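Local coordinates for protein HTH-type transcriptional regulator gadX (Escherichia coli, PDB 3MKL) that activates genes of acid resistance such as gadA, gadB and gadC by binding regulatory DNA, and can repress gadW, this piece being its AraC-type DNA-binding domain, at residues A[8-16]-A[29-40]; A[20-29]-A[51-62]. All blocks are in the same frame, centred on the assembly; numbering follows the deposited sequence.

Contact 1 of 2, residues A[8-16]-A[29-40]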
loop_
_atom_site.group_PDB
_atom_site.type_symbol
_atom_site.label_atom_id
_atom_site.label_comp_id
_atom_site.label_asym_id
_atom_site.label_seq_id
_atom_site.Cartn_x
_atom_site.Cartn_y
_atom_site.Cartn_z
HETATM N N MSE A 8 2.353 6.861 14.902
HETATM C CA MSE A 8 3.005 5.621 14.477
HETATM C C MSE A 8 2.613 5.193 13.065
HETATM O O MSE A 8 3.463 4.773 12.294
HETATM C CB MSE A 8 2.774 4.488 15.476
HETATM C CG MSE A 8 3.652 3.272 15.216
HETATM SE SE MSE A 8 5.562 3.618 15.467
HETATM C CE MSE A 8 5.474 4.299 17.301
ATOM N N ARG A 9 1.336 5.324 12.731
ATOM C CA ARG A 9 0.866 5.025 11.382
ATOM C C ARG A 9 1.544 5.896 10.300
ATOM O O ARG A 9 1.883 5.384 9.226
ATOM C CB ARG A 9 -0.669 5.069 11.285
ATOM C CG ARG A 9 -1.378 6.414 11.603
ATOM C CD ARG A 9 -2.933 6.200 11.726
ATOM N NE ARG A 9 -3.476 5.519 10.543
ATOM C CZ ARG A 9 -4.605 4.799 10.471
ATOM N NH1 ARG A 9 -4.930 4.244 9.307
ATOM N NH2 ARG A 9 -5.413 4.625 11.524
ATOM N N THR A 10 1.744 7.184 10.599
ATOM C CA THR A 10 2.479 8.111 9.713
ATOM C C THR A 10 3.923 7.669 9.462
ATOM O O THR A 10 4.377 7.678 8.323
ATOM C CB THR A 10 2.467 9.556 10.261
ATOM O OG1 THR A 10 1.112 10.003 10.336
ATOM C CG2 THR A 10 3.248 10.514 9.359
ATOM N N ARG A 11 4.626 7.273 10.528
ATOM C CA ARG A 11 6.028 6.827 10.417
ATOM C C ARG A 11 6.194 5.551 9.598
ATOM O O ARG A 11 7.167 5.419 8.865
ATOM C CB ARG A 11 6.665 6.650 11.796
ATOM C CG ARG A 11 6.943 7.963 12.476
ATOM C CD ARG A 11 7.206 7.755 13.934
ATOM N NE ARG A 11 8.519 7.158 14.147
ATOM C CZ ARG A 11 8.886 6.545 15.269
ATOM N NH1 ARG A 11 8.034 6.450 16.282
ATOM N NH2 ARG A 11 10.106 6.026 15.375
ATOM N N VAL A 12 5.242 4.631 9.753
ATOM C CA VAL A 12 5.146 3.389 8.991
ATOM C C VAL A 12 4.828 3.674 7.508
ATOM O O VAL A 12 5.495 3.160 6.630
ATOM C CB VAL A 12 4.076 2.433 9.615
ATOM C CG1 VAL A 12 3.723 1.291 8.663
ATOM C CG2 VAL A 12 4.548 1.872 10.934
ATOM N N CYS A 13 3.828 4.503 7.221
ATOM C CA CYS A 13 3.572 4.927 5.833
ATOM C C CYS A 13 4.800 5.585 5.205
ATOM O O CYS A 13 5.054 5.404 4.021
ATOM C CB CYS A 13 2.352 5.847 5.747
ATOM S SG CYS A 13 0.806 4.966 6.110
ATOM N N THR A 14 5.586 6.319 5.998
ATOM C CA THR A 14 6.829 6.909 5.470
ATOM C C THR A 14 7.872 5.838 5.089
ATOM O O THR A 14 8.566 5.966 4.084
ATOM C CB THR A 14 7.457 7.958 6.429
ATOM O OG1 THR A 14 6.473 8.948 6.771
ATOM C CG2 THR A 14 8.679 8.656 5.742
ATOM N N VAL A 15 7.981 4.793 5.905
ATOM C CA VAL A 15 8.859 3.687 5.587
ATOM C C VAL A 15 8.387 3.021 4.290
ATOM O O VAL A 15 9.152 2.871 3.350
ATOM C CB VAL A 15 8.852 2.659 6.736
ATOM C CG1 VAL A 15 9.639 1.405 6.353
ATOM C CG2 VAL A 15 9.355 3.312 8.011
ATOM N N ILE A 16 7.106 2.650 4.254
ATOM C CA ILE A 16 6.505 1.956 3.116
ATOM C C ILE A 16 6.615 2.751 1.805
ATOM O O ILE A 16 6.983 2.192 0.782
ATOM C CB ILE A 16 5.019 1.617 3.375
ATOM C CG1 ILE A 16 4.881 0.709 4.610
ATOM C CG2 ILE A 16 4.400 0.993 2.114
ATOM C CD1 ILE A 16 3.430 0.381 4.998
ATOM N N ILE A 29 9.505 -3.517 8.635
ATOM C CA ILE A 29 9.129 -2.150 9.013
ATOM C C ILE A 29 9.698 -1.846 10.403
ATOM O O ILE A 29 10.348 -0.838 10.597
ATOM C CB ILE A 29 7.599 -1.936 9.000
ATOM C CG1 ILE A 29 7.022 -2.016 7.583
ATOM C CG2 ILE A 29 7.239 -0.552 9.568
ATOM C CD1 ILE A 29 5.479 -2.315 7.607
ATOM N N ALA A 30 9.481 -2.744 11.364
ATOM C CA ALA A 30 9.947 -2.555 12.743
ATOM C C ALA A 30 11.454 -2.391 12.826
ATOM O O ALA A 30 11.944 -1.574 13.604
ATOM C CB ALA A 30 9.509 -3.714 13.629
ATOM N N SER A 31 12.202 -3.162 12.040
ATOM C CA SER A 31 13.652 -3.011 12.068
ATOM C C SER A 31 14.120 -1.631 11.586
ATOM O O SER A 31 14.997 -1.018 12.205
ATOM C CB SER A 31 14.348 -4.152 11.316
ATOM O OG SER A 31 13.839 -4.232 10.011
ATOM N N GLU A 32 13.530 -1.150 10.496
ATOM C CA GLU A 32 13.701 0.240 10.026
ATOM C C GLU A 32 13.419 1.317 11.098
ATOM O O GLU A 32 14.027 2.391 11.098
ATOM C CB GLU A 32 12.733 0.499 8.851
ATOM C CG GLU A 32 13.149 -0.104 7.527
ATOM C CD GLU A 32 13.899 0.905 6.664
ATOM O OE1 GLU A 32 15.159 0.917 6.690
ATOM O OE2 GLU A 32 13.223 1.718 5.982
ATOM N N LEU A 33 12.470 1.032 11.984
ATOM C CA LEU A 33 12.031 2.005 12.970
ATOM C C LEU A 33 12.791 1.830 14.278
ATOM O O LEU A 33 12.523 2.542 15.268
ATOM C CB LEU A 33 10.532 1.850 13.212
ATOM C CG LEU A 33 9.629 2.289 12.042
ATOM C CD1 LEU A 33 8.187 2.297 12.491
ATOM C CD2 LEU A 33 10.002 3.689 11.508
ATOM N N LEU A 34 13.737 0.883 14.271
ATOM C CA LEU A 34 14.477 0.502 15.475
ATOM C C LEU A 34 13.507 0.138 16.641
ATOM O O LEU A 34 13.617 0.670 17.766
ATOM C CB LEU A 34 15.488 1.611 15.841
ATOM C CG LEU A 34 16.499 2.045 14.742
ATOM C CD1 LEU A 34 17.347 3.257 15.176
ATOM C CD2 LEU A 34 17.437 0.909 14.288
HETATM N N MSE A 35 12.548 -0.751 16.363
HETATM C CA MSE A 35 11.552 -1.177 17.370
HETATM C C MSE A 35 11.393 -2.663 17.286
HETATM O O MSE A 35 11.630 -3.227 16.215
HETATM C CB MSE A 35 10.167 -0.579 17.083
HETATM C CG MSE A 35 10.040 0.910 17.239
HETATM SE SE MSE A 35 8.371 1.460 16.345
HETATM C CE MSE A 35 7.159 0.569 17.554
ATOM N N SER A 36 10.959 -3.300 18.381
ATOM C CA SER A 36 10.556 -4.710 18.315
ATOM C C SER A 36 9.272 -4.907 17.485
ATOM O O SER A 36 8.350 -4.071 17.522
ATOM C CB SER A 36 10.402 -5.344 19.714
ATOM O OG SER A 36 9.306 -4.792 20.405
ATOM N N PRO A 37 9.210 -6.008 16.717
ATOM C CA PRO A 37 7.931 -6.262 16.055
ATOM C C PRO A 37 6.720 -6.187 17.024
ATOM O O PRO A 37 5.700 -5.573 16.674
ATOM C CB PRO A 37 8.113 -7.666 15.472
ATOM C CG PRO A 37 9.640 -7.803 15.284
ATOM C CD PRO A 37 10.209 -7.070 16.459
ATOM N N SER A 38 6.839 -6.764 18.225
ATOM C CA SER A 38 5.755 -6.742 19.208
ATOM C C SER A 38 5.352 -5.321 19.601
ATOM O O SER A 38 4.169 -5.025 19.698
ATOM C CB SER A 38 6.140 -7.506 20.473
ATOM O OG SER A 38 6.475 -8.838 20.141
ATOM N N LEU A 39 6.325 -4.448 19.849
ATOM C CA LEU A 39 5.997 -3.045 20.139
ATOM C C LEU A 39 5.285 -2.385 18.945
ATOM O O LEU A 39 4.235 -1.745 19.130
ATOM C CB LEU A 39 7.230 -2.225 20.609
ATOM C CG LEU A 39 7.018 -0.752 21.025
ATOM C CD1 LEU A 39 6.173 -0.628 22.318
ATOM C CD2 LEU A 39 8.355 -0.045 21.205
ATOM N N LEU A 40 5.801 -2.580 17.727
ATOM C CA LEU A 40 5.152 -1.956 16.549
ATOM C C LEU A 40 3.716 -2.418 16.376
ATOM O O LEU A 40 2.822 -1.599 16.183
ATOM C CB LEU A 40 5.947 -2.111 15.246
ATOM C CG LEU A 40 5.256 -1.421 14.039
ATOM C CD1 LEU A 40 5.247 0.090 14.189
ATOM C CD2 LEU A 40 5.843 -1.854 12.676
HETATM O O HOH W 1 12.112 2.076 3.584
#

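Contact 2 of 2, residues A[20-29]-A[51-62]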
loop_
_atom_site.group_PDB
_atom_site.type_symbol
_atom_site.label_atom_id
_atom_site.label_comp_id
_atom_site.label_asym_id
_atom_site.label_seq_id
_atom_site.Cartn_x
_atom_site.Cartn_y
_atom_site.Cartn_z
ATOM N N ILE A 20 7.580 1.157 -2.286
ATOM C CA ILE A 20 6.207 0.658 -2.188
ATOM C C ILE A 20 6.099 -0.824 -2.561
ATOM O O ILE A 20 5.421 -1.581 -1.864
ATOM C CB ILE A 20 5.202 1.527 -3.033
ATOM C CG1 ILE A 20 3.772 1.399 -2.492
ATOM C CG2 ILE A 20 5.255 1.170 -4.521
ATOM C CD1 ILE A 20 3.455 2.350 -1.361
ATOM N N ALA A 21 6.799 -1.231 -3.625
ATOM C CA ALA A 21 6.734 -2.602 -4.134
ATOM C C ALA A 21 7.401 -3.629 -3.227
ATOM O O ALA A 21 7.186 -4.828 -3.389
ATOM C CB ALA A 21 7.301 -2.696 -5.580
ATOM N N HIS A 22 8.182 -3.162 -2.252
ATOM C CA HIS A 22 8.895 -4.067 -1.339
ATOM C C HIS A 22 7.954 -4.999 -0.599
ATOM O O HIS A 22 6.850 -4.628 -0.190
ATOM C CB HIS A 22 9.749 -3.301 -0.314
ATOM C CG HIS A 22 10.777 -4.150 0.386
ATOM N ND1 HIS A 22 11.868 -4.699 -0.262
ATOM C CD2 HIS A 22 10.893 -4.518 1.687
ATOM C CE1 HIS A 22 12.599 -5.379 0.608
ATOM N NE2 HIS A 22 12.027 -5.288 1.796
ATOM N N GLU A 23 8.431 -6.217 -0.428
ATOM C CA GLU A 23 7.802 -7.209 0.411
ATOM C C GLU A 23 7.768 -6.804 1.903
ATOM O O GLU A 23 8.491 -7.354 2.738
ATOM C CB GLU A 23 8.554 -8.527 0.213
ATOM C CG GLU A 23 7.682 -9.737 0.350
ATOM C CD GLU A 23 6.302 -9.465 -0.195
ATOM O OE1 GLU A 23 6.124 -9.577 -1.432
ATOM O OE2 GLU A 23 5.414 -9.116 0.634
ATOM N N TRP A 24 6.914 -5.848 2.259
ATOM C CA TRP A 24 6.941 -5.361 3.642
ATOM C C TRP A 24 6.277 -6.352 4.592
ATOM O O TRP A 24 5.208 -6.882 4.302
ATOM C CB TRP A 24 6.291 -3.991 3.739
ATOM C CG TRP A 24 7.127 -2.897 3.149
ATOM C CD1 TRP A 24 6.837 -2.145 2.035
ATOM C CD2 TRP A 24 8.386 -2.404 3.651
ATOM N NE1 TRP A 24 7.849 -1.221 1.807
ATOM C CE2 TRP A 24 8.804 -1.358 2.782
ATOM C CE3 TRP A 24 9.206 -2.755 4.740
ATOM C CZ2 TRP A 24 10.001 -0.653 2.974
ATOM C CZ3 TRP A 24 10.395 -2.053 4.939
ATOM C CH2 TRP A 24 10.784 -1.009 4.052
ATOM N N THR A 25 6.939 -6.633 5.704
ATOM C CA THR A 25 6.343 -7.426 6.764
ATOM C C THR A 25 6.450 -6.580 8.027
ATOM O O THR A 25 7.095 -5.524 8.016
ATOM C CB THR A 25 7.106 -8.730 7.006
ATOM O OG1 THR A 25 8.381 -8.420 7.581
ATOM C CG2 THR A 25 7.312 -9.559 5.681
ATOM N N LEU A 26 5.844 -7.059 9.117
ATOM C CA LEU A 26 5.841 -6.334 10.394
ATOM C C LEU A 26 7.272 -6.141 10.903
ATOM O O LEU A 26 7.660 -5.028 11.251
ATOM C CB LEU A 26 5.018 -7.087 11.438
ATOM C CG LEU A 26 5.035 -6.567 12.872
ATOM C CD1 LEU A 26 4.212 -5.226 12.991
ATOM C CD2 LEU A 26 4.550 -7.673 13.879
ATOM N N ALA A 27 8.028 -7.235 10.935
ATOM C CA ALA A 27 9.427 -7.242 11.339
ATOM C C ALA A 27 10.327 -6.306 10.519
ATOM O O ALA A 27 11.230 -5.687 11.068
ATOM C CB ALA A 27 9.974 -8.665 11.307
ATOM N N ARG A 28 10.105 -6.196 9.218
ATOM C CA ARG A 28 11.019 -5.385 8.386
ATOM C C ARG A 28 10.778 -3.899 8.551
ATOM O O ARG A 28 11.728 -3.116 8.601
ATOM C CB ARG A 28 10.947 -5.781 6.920
ATOM C CG ARG A 28 11.456 -7.181 6.671
ATOM C CD ARG A 28 10.905 -7.733 5.395
ATOM N NE ARG A 28 11.719 -8.856 4.949
ATOM C CZ ARG A 28 11.382 -9.701 3.977
ATOM N NH1 ARG A 28 10.223 -9.576 3.340
ATOM N NH2 ARG A 28 12.214 -10.671 3.630
ATOM N N ILE A 29 9.505 -3.517 8.635
ATOM C CA ILE A 29 9.129 -2.150 9.013
ATOM C C ILE A 29 9.698 -1.846 10.403
ATOM O O ILE A 29 10.348 -0.838 10.597
ATOM C CB ILE A 29 7.599 -1.936 9.000
ATOM C CG1 ILE A 29 7.022 -2.016 7.583
ATOM C CG2 ILE A 29 7.239 -0.552 9.568
ATOM C CD1 ILE A 29 5.479 -2.315 7.607
ATOM N N TYR A 51 -0.063 -3.138 10.119
ATOM C CA TYR A 51 0.913 -2.843 9.091
ATOM C C TYR A 51 0.297 -3.176 7.730
ATOM O O TYR A 51 0.473 -2.422 6.767
ATOM C CB TYR A 51 2.247 -3.569 9.354
ATOM C CG TYR A 51 2.337 -4.936 8.727
ATOM C CD1 TYR A 51 2.720 -5.080 7.389
ATOM C CD2 TYR A 51 2.015 -6.081 9.453
ATOM C CE1 TYR A 51 2.789 -6.345 6.782
ATOM C CE2 TYR A 51 2.088 -7.355 8.861
ATOM C CZ TYR A 51 2.483 -7.471 7.526
ATOM O OH TYR A 51 2.565 -8.698 6.918
ATOM N N SER A 52 -0.483 -4.258 7.668
ATOM C CA SER A 52 -1.026 -4.718 6.387
ATOM C C SER A 52 -2.107 -3.790 5.843
ATOM O O SER A 52 -2.228 -3.630 4.636
ATOM C CB SER A 52 -1.506 -6.168 6.444
ATOM O OG SER A 52 -2.379 -6.376 7.537
ATOM N N GLN A 53 -2.869 -3.154 6.724
ATOM C CA GLN A 53 -3.867 -2.196 6.287
ATOM C C GLN A 53 -3.169 -0.991 5.725
ATOM O O GLN A 53 -3.557 -0.479 4.675
ATOM C CB GLN A 53 -4.835 -1.822 7.412
ATOM C CG GLN A 53 -5.922 -2.880 7.567
ATOM C CD GLN A 53 -6.846 -2.660 8.743
ATOM O OE1 GLN A 53 -6.521 -1.929 9.681
ATOM N NE2 GLN A 53 -8.015 -3.319 8.707
ATOM N N LEU A 54 -2.125 -0.556 6.419
ATOM C CA LEU A 54 -1.361 0.607 5.988
ATOM C C LEU A 54 -0.670 0.336 4.658
ATOM O O LEU A 54 -0.658 1.191 3.788
ATOM C CB LEU A 54 -0.370 1.024 7.071
ATOM C CG LEU A 54 -1.034 1.583 8.342
ATOM C CD1 LEU A 54 0.017 1.931 9.370
ATOM C CD2 LEU A 54 -1.941 2.811 8.045
ATOM N N LEU A 55 -0.104 -0.859 4.513
ATOM C CA LEU A 55 0.497 -1.281 3.251
ATOM C C LEU A 55 -0.480 -1.092 2.092
ATOM O O LEU A 55 -0.179 -0.394 1.101
ATOM C CB LEU A 55 0.991 -2.735 3.332
ATOM C CG LEU A 55 1.932 -3.283 2.246
ATOM C CD1 LEU A 55 3.091 -2.323 1.953
ATOM C CD2 LEU A 55 2.490 -4.680 2.637
ATOM N N THR A 56 -1.661 -1.694 2.237
ATOM C CA THR A 56 -2.692 -1.644 1.210
ATOM C C THR A 56 -3.032 -0.203 0.857
ATOM O O THR A 56 -3.067 0.156 -0.304
ATOM C CB THR A 56 -3.957 -2.441 1.645
ATOM O OG1 THR A 56 -3.652 -3.846 1.609
ATOM C CG2 THR A 56 -5.142 -2.151 0.756
ATOM N N GLU A 57 -3.255 0.617 1.868
ATOM C CA GLU A 57 -3.643 1.997 1.662
ATOM C C GLU A 57 -2.586 2.792 0.891
ATOM O O GLU A 57 -2.908 3.521 -0.044
ATOM C CB GLU A 57 -3.982 2.629 3.008
ATOM C CG GLU A 57 -5.371 2.184 3.500
ATOM C CD GLU A 57 -5.499 2.061 5.018
ATOM O OE1 GLU A 57 -4.754 2.734 5.771
ATOM O OE2 GLU A 57 -6.384 1.299 5.454
ATOM N N CYS A 58 -1.325 2.607 1.273
ATOM C CA CYS A 58 -0.190 3.165 0.555
ATOM C C CYS A 58 -0.189 2.689 -0.901
ATOM O O CYS A 58 0.065 3.451 -1.819
ATOM C CB CYS A 58 1.102 2.726 1.241
ATOM S SG CYS A 58 1.430 3.535 2.814
ATOM N N ARG A 59 -0.482 1.418 -1.110
ATOM C CA ARG A 59 -0.442 0.897 -2.452
ATOM C C ARG A 59 -1.605 1.429 -3.302
ATOM O O ARG A 59 -1.421 1.713 -4.490
ATOM C CB ARG A 59 -0.386 -0.638 -2.447
ATOM C CG ARG A 59 0.947 -1.144 -1.996
ATOM C CD ARG A 59 0.995 -2.645 -1.799
ATOM N NE ARG A 59 2.395 -3.021 -1.735
ATOM C CZ ARG A 59 2.856 -4.186 -1.313
ATOM N NH1 ARG A 59 4.153 -4.396 -1.318
ATOM N NH2 ARG A 59 2.025 -5.132 -0.907
HETATM N N MSE A 60 -2.792 1.581 -2.713
HETATM C CA MSE A 60 -3.906 2.179 -3.466
HETATM C C MSE A 60 -3.627 3.629 -3.806
HETATM O O MSE A 60 -4.029 4.113 -4.864
HETATM C CB MSE A 60 -5.244 2.049 -2.736
HETATM C CG MSE A 60 -5.706 0.635 -2.533
HETATM SE SE MSE A 60 -5.874 -0.395 -4.170
HETATM C CE MSE A 60 -4.201 -1.343 -4.270
ATOM N N GLN A 61 -2.930 4.318 -2.913
ATOM C CA GLN A 61 -2.629 5.718 -3.138
ATOM C C GLN A 61 -1.654 5.875 -4.304
ATOM O O GLN A 61 -1.784 6.816 -5.106
ATOM C CB GLN A 61 -2.113 6.365 -1.849
ATOM C CG GLN A 61 -3.241 6.625 -0.826
ATOM C CD GLN A 61 -2.758 7.257 0.480
ATOM O OE1 GLN A 61 -1.665 6.978 0.955
ATOM N NE2 GLN A 61 -3.586 8.102 1.065
ATOM N N ARG A 62 -0.701 4.946 -4.411
ATOM C CA ARG A 62 0.279 4.949 -5.499
ATOM C C ARG A 62 -0.367 4.541 -6.814
ATOM O O ARG A 62 -0.021 5.073 -7.876
ATOM C CB ARG A 62 1.459 4.031 -5.178
ATOM C CG ARG A 62 2.621 4.114 -6.168
ATOM C CD ARG A 62 3.319 5.482 -6.138
ATOM N NE ARG A 62 3.594 5.933 -4.770
ATOM C CZ ARG A 62 4.792 5.911 -4.182
ATOM N NH1 ARG A 62 5.858 5.469 -4.839
ATOM N NH2 ARG A 62 4.923 6.340 -2.934
HETATM O O HOH W 2 8.275 3.966 -3.527
HETATM O O HOH W 3 4.205 -7.406 -1.230
#

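Contact 1 of 2, residues A[8-16]-A[29-40]
Met8, Val12 and Val15 line the side of helix 8-17 that packs on Ile29, Leu33, Met35 and Leu40, and the join is mostly apolar. Val12 is central. Its CG2 lies 3.9 Å from CG2 of Ile29, the two side chains meeting at about a right angle, and 3.8 Å from Leu40 CD1. Leu33 divides its branches between two turns of the helix: CD2 presses on Val15 CG2 at 3.6 Å, while CD1 faces Val12 CG2 and the selenium of Met8. The Met8 chain leaves with CG anti to the backbone N (chi1 -169°) and bends at chi2 and chi3, and so reaches toward Met35 (both are selenomethionine), tip to tip, SE to SE 3.6 Å. Met8 CG also rests on Leu40 CD1 at 3.7 Å.

Segment 29-40 belongs to the predicted first helix-turn-helix motif of this AraC/XylS-type domain, so helix 8-17 packs against both helices of the motif and the turn between them. That turn is built from a Schellman motif, with Leu34 at positive phi, and an N-cap, where Ser36 OG accepts from Leu39 N at 3.1 Å.

Polar groups lie at the margin. Glu32 slides past Val15 in the opposite direction, bringing OE2 into van der Waals contact with Val15 CG1 at 3.6 Å, and one water donates both to this OE2 (2.7 Å) and to Val15 O.

Contact 2 of 2, residues A[20-29]-A[51-62]
The predicted first helix-turn-helix unit of the AraC-type domain is joined here, with the loop leading into it, to the long helix 51-67. Tyr51 lays one ring face against the start of helix 26-32: Leu26 N lies over the ring centre, 3.6 Å above its plane, and the carbonyl carbon of Thr25 is offset toward the rim, while Ser52 CB covers the opposite face. Thr25 caps this helix, its OG1 accepting from Arg28 N. Trp24 and Leu55 meet at about a right angle, CD1 to CD1 3.8 Å.

Farther along, Arg59 extends from CG to NE past Ile20, and its NH1 donates to Ile20 O (3.1 Å, 153° at the hydrogen), which lies close to the guanidinium plane; NE adds a weak bond to the same oxygen. Leu55 CD1 backs one guanidinium face, Tyr83 makes a cation-pi contact with Arg59, and a water accepting from NH1 leads weakly to Glu23 OE2. Ile20 holds CG1 roughly anti to its own backbone N (chi1 -156°), which sends CD1 to Cys58 CB at 3.5 Å and lays CG1 along Arg59 CG.

Around this contact, helix 8-17 touches Trp24 and Leu55, helix 37-46 touches Leu26, and helix 86-97 packs on Met60.

In the fold
The centres of contacts 1 and 2 lie 11 Å apart, and both use helix 26-32, with Ile29 common to the two. Along the chain their segments alternate: 8-16, 20-29, 29-40, then 51-62. Helices 8-17, 26-32 and 37-46 are thereby packed together with the first turns of helix 51-67, and the contacts meet directly where Val15 touches Trp24, Ile16 touches Leu55 and Cys13 lies beside Cys58. Contact 1 is peripheral, its centre about 14 Å from the chain centre, whereas that of contact 2 is only about 4 Å from it. As in other AraC-family domains, the long helix 51-67 connects this first helix-turn-helix unit to the second, predicted at residues 74-97.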